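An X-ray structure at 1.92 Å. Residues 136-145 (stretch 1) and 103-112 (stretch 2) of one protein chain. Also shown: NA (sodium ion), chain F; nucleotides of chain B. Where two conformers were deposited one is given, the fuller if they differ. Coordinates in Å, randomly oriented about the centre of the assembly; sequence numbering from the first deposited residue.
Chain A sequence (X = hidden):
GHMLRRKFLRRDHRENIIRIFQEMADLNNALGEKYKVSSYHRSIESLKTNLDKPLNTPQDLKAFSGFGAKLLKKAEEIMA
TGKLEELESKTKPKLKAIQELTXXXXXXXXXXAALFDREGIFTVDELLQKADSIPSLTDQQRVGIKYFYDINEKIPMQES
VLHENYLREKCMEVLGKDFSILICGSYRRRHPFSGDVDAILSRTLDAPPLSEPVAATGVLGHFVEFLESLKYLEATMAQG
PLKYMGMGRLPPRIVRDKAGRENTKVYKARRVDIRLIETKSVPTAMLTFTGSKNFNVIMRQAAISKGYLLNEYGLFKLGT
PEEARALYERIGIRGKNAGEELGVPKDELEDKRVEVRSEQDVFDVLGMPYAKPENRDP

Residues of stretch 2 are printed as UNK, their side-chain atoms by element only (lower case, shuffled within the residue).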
# COMPACT_ATOMS: atom_id res chain seq x y z
N SER A 136 -17.36 19.79 -6.48
CA SER A 136 -16.28 19.86 -5.51
C SER A 136 -15.52 18.54 -5.35
O SER A 136 -14.33 18.54 -5.06
CB SER A 136 -16.80 20.35 -4.15
OG SER A 136 -17.96 19.62 -3.76
N LEU A 137 -16.22 17.43 -5.54
CA LEU A 137 -15.60 16.11 -5.40
C LEU A 137 -14.31 16.02 -6.19
O LEU A 137 -14.25 16.45 -7.35
CB LEU A 137 -16.56 15.00 -5.86
CG LEU A 137 -17.91 14.92 -5.15
CD1 LEU A 137 -18.68 13.68 -5.61
CD2 LEU A 137 -17.70 14.91 -3.65
N THR A 138 -13.28 15.45 -5.57
CA THR A 138 -12.02 15.21 -6.25
C THR A 138 -12.10 13.97 -7.14
O THR A 138 -13.06 13.20 -7.07
CB THR A 138 -10.88 14.99 -5.23
OG1 THR A 138 -11.05 13.72 -4.58
CG2 THR A 138 -10.87 16.10 -4.19
N ASP A 139 -11.08 13.79 -7.97
CA ASP A 139 -11.00 12.61 -8.83
C ASP A 139 -10.91 11.30 -8.02
O ASP A 139 -11.49 10.29 -8.41
CB ASP A 139 -9.82 12.74 -9.80
CG ASP A 139 -10.14 13.65 -10.98
OD1 ASP A 139 -11.26 14.23 -11.01
OD2 ASP A 139 -9.28 13.80 -11.88
N GLN A 140 -10.20 11.34 -6.90
CA GLN A 140 -10.08 10.15 -6.05
C GLN A 140 -11.39 9.72 -5.36
O GLN A 140 -11.67 8.52 -5.19
CB GLN A 140 -9.01 10.35 -4.98
CG GLN A 140 -8.97 9.19 -3.98
CD GLN A 140 -7.72 9.19 -3.11
OE1 GLN A 140 -6.92 10.13 -3.15
NE2 GLN A 140 -7.56 8.14 -2.31
N GLN A 141 -12.17 10.70 -4.92
CA GLN A 141 -13.46 10.41 -4.31
C GLN A 141 -14.40 9.84 -5.36
O GLN A 141 -15.25 8.99 -5.07
CB GLN A 141 -14.05 11.68 -3.66
CG GLN A 141 -13.41 11.99 -2.31
CD GLN A 141 -13.66 13.42 -1.83
OE1 GLN A 141 -14.09 14.28 -2.58
NE2 GLN A 141 -13.37 13.66 -0.56
N ARG A 142 -14.23 10.30 -6.60
CA ARG A 142 -15.09 9.85 -7.69
C ARG A 142 -14.89 8.38 -8.00
O ARG A 142 -15.83 7.68 -8.38
CB ARG A 142 -14.90 10.72 -8.93
CG ARG A 142 -15.29 12.18 -8.71
CD ARG A 142 -15.45 12.96 -10.00
NE ARG A 142 -15.61 14.39 -9.73
CZ ARG A 142 -16.77 14.98 -9.47
NH1 ARG A 142 -17.90 14.27 -9.46
NH2 ARG A 142 -16.81 16.28 -9.23
N VAL A 143 -13.66 7.90 -7.85
CA VAL A 143 -13.38 6.48 -8.04
C VAL A 143 -14.03 5.65 -6.93
O VAL A 143 -14.60 4.58 -7.19
CB VAL A 143 -11.85 6.19 -8.11
CG1 VAL A 143 -11.59 4.69 -8.10
CG2 VAL A 143 -11.25 6.84 -9.35
N GLY A 144 -13.96 6.14 -5.69
CA GLY A 144 -14.58 5.43 -4.58
C GLY A 144 -16.08 5.27 -4.76
O GLY A 144 -16.68 4.25 -4.40
N ILE A 145 -16.70 6.29 -5.35
CA ILE A 145 -18.13 6.26 -5.62
C ILE A 145 -18.47 5.32 -6.78
O ILE A 145 -19.35 4.46 -6.65
CB ILE A 145 -18.64 7.68 -5.93
CG1 ILE A 145 -18.62 8.53 -4.66
CG2 ILE A 145 -20.03 7.61 -6.57
CD1 ILE A 145 -18.70 10.03 -4.91
N UNK A 103 -18.29 5.38 4.76
CA UNK A 103 -18.12 4.04 4.20
C UNK A 103 -17.50 4.11 2.81
O UNK A 103 -16.89 3.15 2.34
o UNK A 103 -21.28 0.89 5.63
c UNK A 103 -20.04 2.93 5.49
c UNK A 103 -21.30 2.09 5.37
n UNK A 103 -22.39 2.72 4.96
c UNK A 103 -19.45 3.29 4.15
N UNK A 104 -17.67 5.25 2.14
CA UNK A 104 -17.11 5.44 0.79
C UNK A 104 -15.62 5.78 0.81
O UNK A 104 -15.21 6.67 1.54
c UNK A 104 -17.85 6.54 0.02
c UNK A 104 -19.34 6.29 0.05
c UNK A 104 -17.33 6.60 -1.41
N UNK A 105 -14.84 5.08 0.00
CA UNK A 105 -13.39 5.31 -0.12
C UNK A 105 -13.10 6.76 -0.53
O UNK A 105 -13.63 7.23 -1.55
c UNK A 105 -12.82 4.34 -1.17
n UNK A 105 -9.23 4.73 -1.57
n UNK A 105 -10.53 3.23 -0.63
c UNK A 105 -11.33 4.20 -1.14
c UNK A 105 -10.49 5.11 -1.74
c UNK A 105 -9.23 3.59 -0.91
N UNK A 106 -12.28 7.45 0.25
CA UNK A 106 -11.94 8.84 -0.04
C UNK A 106 -12.70 9.85 0.80
O UNK A 106 -12.37 11.05 0.80
N UNK A 107 -13.73 9.40 1.51
CA UNK A 107 -14.50 10.30 2.37
C UNK A 107 -14.20 10.04 3.83
O UNK A 107 -14.44 8.96 4.33
c UNK A 107 -16.95 11.95 0.63
c UNK A 107 -16.43 10.67 0.76
c UNK A 107 -17.34 12.44 -0.60
c UNK A 107 -16.69 10.38 -1.61
c UNK A 107 -16.01 10.16 2.10
c UNK A 107 -17.21 11.65 -1.72
c UNK A 107 -16.30 9.89 -0.37
N UNK A 108 -13.65 11.03 4.52
CA UNK A 108 -13.47 10.93 5.95
C UNK A 108 -14.51 11.79 6.65
O UNK A 108 -15.38 12.37 5.99
N UNK A 109 -14.41 11.90 7.98
CA UNK A 109 -15.38 12.70 8.76
C UNK A 109 -15.53 14.12 8.22
O UNK A 109 -16.63 14.68 8.24
c UNK A 109 -13.98 11.45 10.23
c UNK A 109 -14.76 12.72 10.16
c UNK A 109 -13.43 11.23 8.85
N UNK A 110 -14.44 14.70 7.74
CA UNK A 110 -14.47 16.08 7.27
C UNK A 110 -15.33 16.24 6.01
O UNK A 110 -16.17 17.14 5.94
n UNK A 110 -11.81 18.39 11.11
c UNK A 110 -13.67 18.82 7.98
n UNK A 110 -13.19 18.34 9.27
c UNK A 110 -12.19 18.89 9.94
c UNK A 110 -12.99 18.10 6.82
n UNK A 110 -11.56 19.95 9.45
c UNK A 110 -13.06 16.60 7.03
N UNK A 111 -15.11 15.37 5.03
CA UNK A 111 -15.86 15.42 3.77
C UNK A 111 -17.33 15.06 3.98
O UNK A 111 -18.22 15.62 3.33
c UNK A 111 -15.23 14.50 2.73
N UNK A 112 -17.57 14.12 4.88
CA UNK A 112 -18.93 13.66 5.16
C UNK A 112 -19.77 14.79 5.75
O UNK A 112 -20.92 14.99 5.37
c UNK A 112 -18.90 12.46 6.10
NA NA F . -13.97 6.39 3.93
P DG B 3 -11.48 13.78 5.49
OP1 DG B 3 -12.69 13.98 4.67
OP2 DG B 3 -11.58 13.67 6.96
O5' DG B 3 -10.73 12.47 4.96
C5' DG B 3 -10.53 12.30 3.56
C4' DG B 3 -9.59 11.13 3.29
O4' DG B 3 -8.23 11.50 3.66
C3' DG B 3 -9.91 9.85 4.06
O3' DG B 3 -10.38 8.84 3.15
C2' DG B 3 -8.60 9.47 4.75
C1' DG B 3 -7.56 10.31 4.00
N9 DG B 3 -6.35 10.59 4.78
C8 DG B 3 -6.26 11.05 6.08
N7 DG B 3 -5.02 11.19 6.50
C5 DG B 3 -4.25 10.79 5.42
C6 DG B 3 -2.85 10.71 5.29
O6 DG B 3 -2.00 10.99 6.14
N1 DG B 3 -2.47 10.25 4.03
C2 DG B 3 -3.35 9.90 3.02
N2 DG B 3 -2.81 9.48 1.87
N3 DG B 3 -4.68 9.97 3.13
C4 DG B 3 -5.05 10.42 4.36
P DT B 4 -10.66 7.34 3.66
OP1 DT B 4 -11.66 6.74 2.76
OP2 DT B 4 -10.85 7.38 5.12
O5' DT B 4 -9.29 6.57 3.33
C5' DT B 4 -8.79 6.62 2.00
C4' DT B 4 -7.40 6.00 1.92
O4' DT B 4 -6.45 6.79 2.68
C3' DT B 4 -7.33 4.58 2.44
O3' DT B 4 -6.85 3.83 1.35
C2' DT B 4 -6.35 4.62 3.61
C1' DT B 4 -5.57 5.92 3.38
N1 DT B 4 -5.10 6.57 4.65
C2 DT B 4 -3.75 6.84 4.81
O2 DT B 4 -2.91 6.58 3.97
N3 DT B 4 -3.42 7.43 6.00
C4 DT B 4 -4.26 7.77 7.03
O4 DT B 4 -3.84 8.29 8.06
C5 DT B 4 -5.66 7.47 6.81
C7 DT B 4 -6.68 7.79 7.86
C6 DT B 4 -6.01 6.89 5.65
P DA B 2 -7.96 18.01 9.03
OP1 DA B 2 -9.23 18.75 9.21
OP2 DA B 2 -7.43 17.14 10.11
O5' DA B 2 -8.07 17.11 7.72
C5' DA B 2 -8.44 17.69 6.48
C4' DA B 2 -8.81 16.60 5.50
O4' DA B 2 -7.65 16.10 4.80
C3' DA B 2 -9.49 15.38 6.10
O3' DA B 2 -10.45 14.96 5.15
C2' DA B 2 -8.34 14.38 6.26
C1' DA B 2 -7.42 14.73 5.08
N9 DA B 2 -5.98 14.63 5.31
C8 DA B 2 -5.29 14.99 6.43
N7 DA B 2 -3.99 14.82 6.35
C5 DA B 2 -3.80 14.32 5.07
C6 DA B 2 -2.65 13.93 4.36
N6 DA B 2 -1.41 14.00 4.87
N1 DA B 2 -2.82 13.48 3.11
C2 DA B 2 -4.05 13.41 2.59
N3 DA B 2 -5.21 13.75 3.16
C4 DA B 2 -5.02 14.20 4.41
O HOH W 1 -15.90 3.24 -1.93
O HOH W 2 -13.59 4.05 3.44
O HOH W 3 -13.00 6.00 6.11

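Position 103 carries three carbons in a row, the third holding one oxygen and one nitrogen: an amide, out of reach of stretch 1. It is Gln-103.

Position 104 has one carbon bearing two more; its CA-to-CB bond points toward stretch 1, and a carbon of the fork lies near Gly-144 C and Ile-145 CG1. This is Val-104. Its CG1 lies 3.8 Å from Gly-144 C and 4.0 Å from Ile-145 CG1, while Val-104 O binds the sodium ion at 2.7 Å.

At 105 one carbon leads to a five-membered ring of three carbons and two nitrogens, an imidazole with Gln-140 NE2 at its edge: His-105. Gln-140 NE2 is 3.9 Å from His-105 NE2, and C5' of DT4 lies over one face. A water bridges the backbones, accepting from His-105 N and donating to Gly-144 O.

Position 106 has no side chain, with phi/psi of 101/-11, where a CB would jam against the preceding carbonyl and come within 3.2 Å of Gln-141 CG. Gly-106 satisfies both the type II turn and the helix beside it. Gly-106 N donates to OP1 of DT4 (2.7 Å).

Position 107 holds one carbon and a six-carbon ring with no heteroatom. Gln-141 CG lies over one face, 4.0 Å from the ring centroid, and Leu-137 CD2 meets the edge, so Phe-107. Leu-137 CD2 is 3.8 Å from Phe-107 CZ, and Ile-145 CD1 approaches that same CZ at 3.9 Å.

Position 108 is bare again; a CB there would strike O5' of DG3 at 2.2 Å. Gly-108 sits at the N-cap position, right before a helix.

At 109 three carbons close onto the backbone N, giving Pro-109 in the helix's first turn. Position 110 extends three carbons, a nitrogen, then a carbon with two nitrogens: Arg-110, whose NH1 is 2.6 Å from OP1 of DA2. Position 111 has a single carbon, its CB 3.9 Å from Gln-141 NE2: Ala-111, whose N donates to OP1 of DG3 (2.8 Å). Position 112 also has one carbon, out of reach: Ala-112.

The contact works by fitting a turn against a helix. Gly-144 allows the close approach: its CA is 3.7 Å from His-105 O, where a CB would clash at 2.1 Å. Gln-141 supplies the one direct hydrogen bond between the stretches, NE2 to Gly-106 O at 3.1 Å, while its OE1 weakly accepts from Thr-138 N and its own N donates to Thr-138 OG1, the helix cap. To one side of this link, Leu-137 and Ile-145 pack on Phe-107, and Ile-145 also on Val-104. Gly-106 N in the turn, and the amides of Gly-108, Arg-110 and Ala-111 beyond it, donate to DNA phosphate oxygens. The rule is glycine for proximity, one well-aimed amide, and apolar packing alongside.

Stretch 2 103-112: QVHGFGPRAA
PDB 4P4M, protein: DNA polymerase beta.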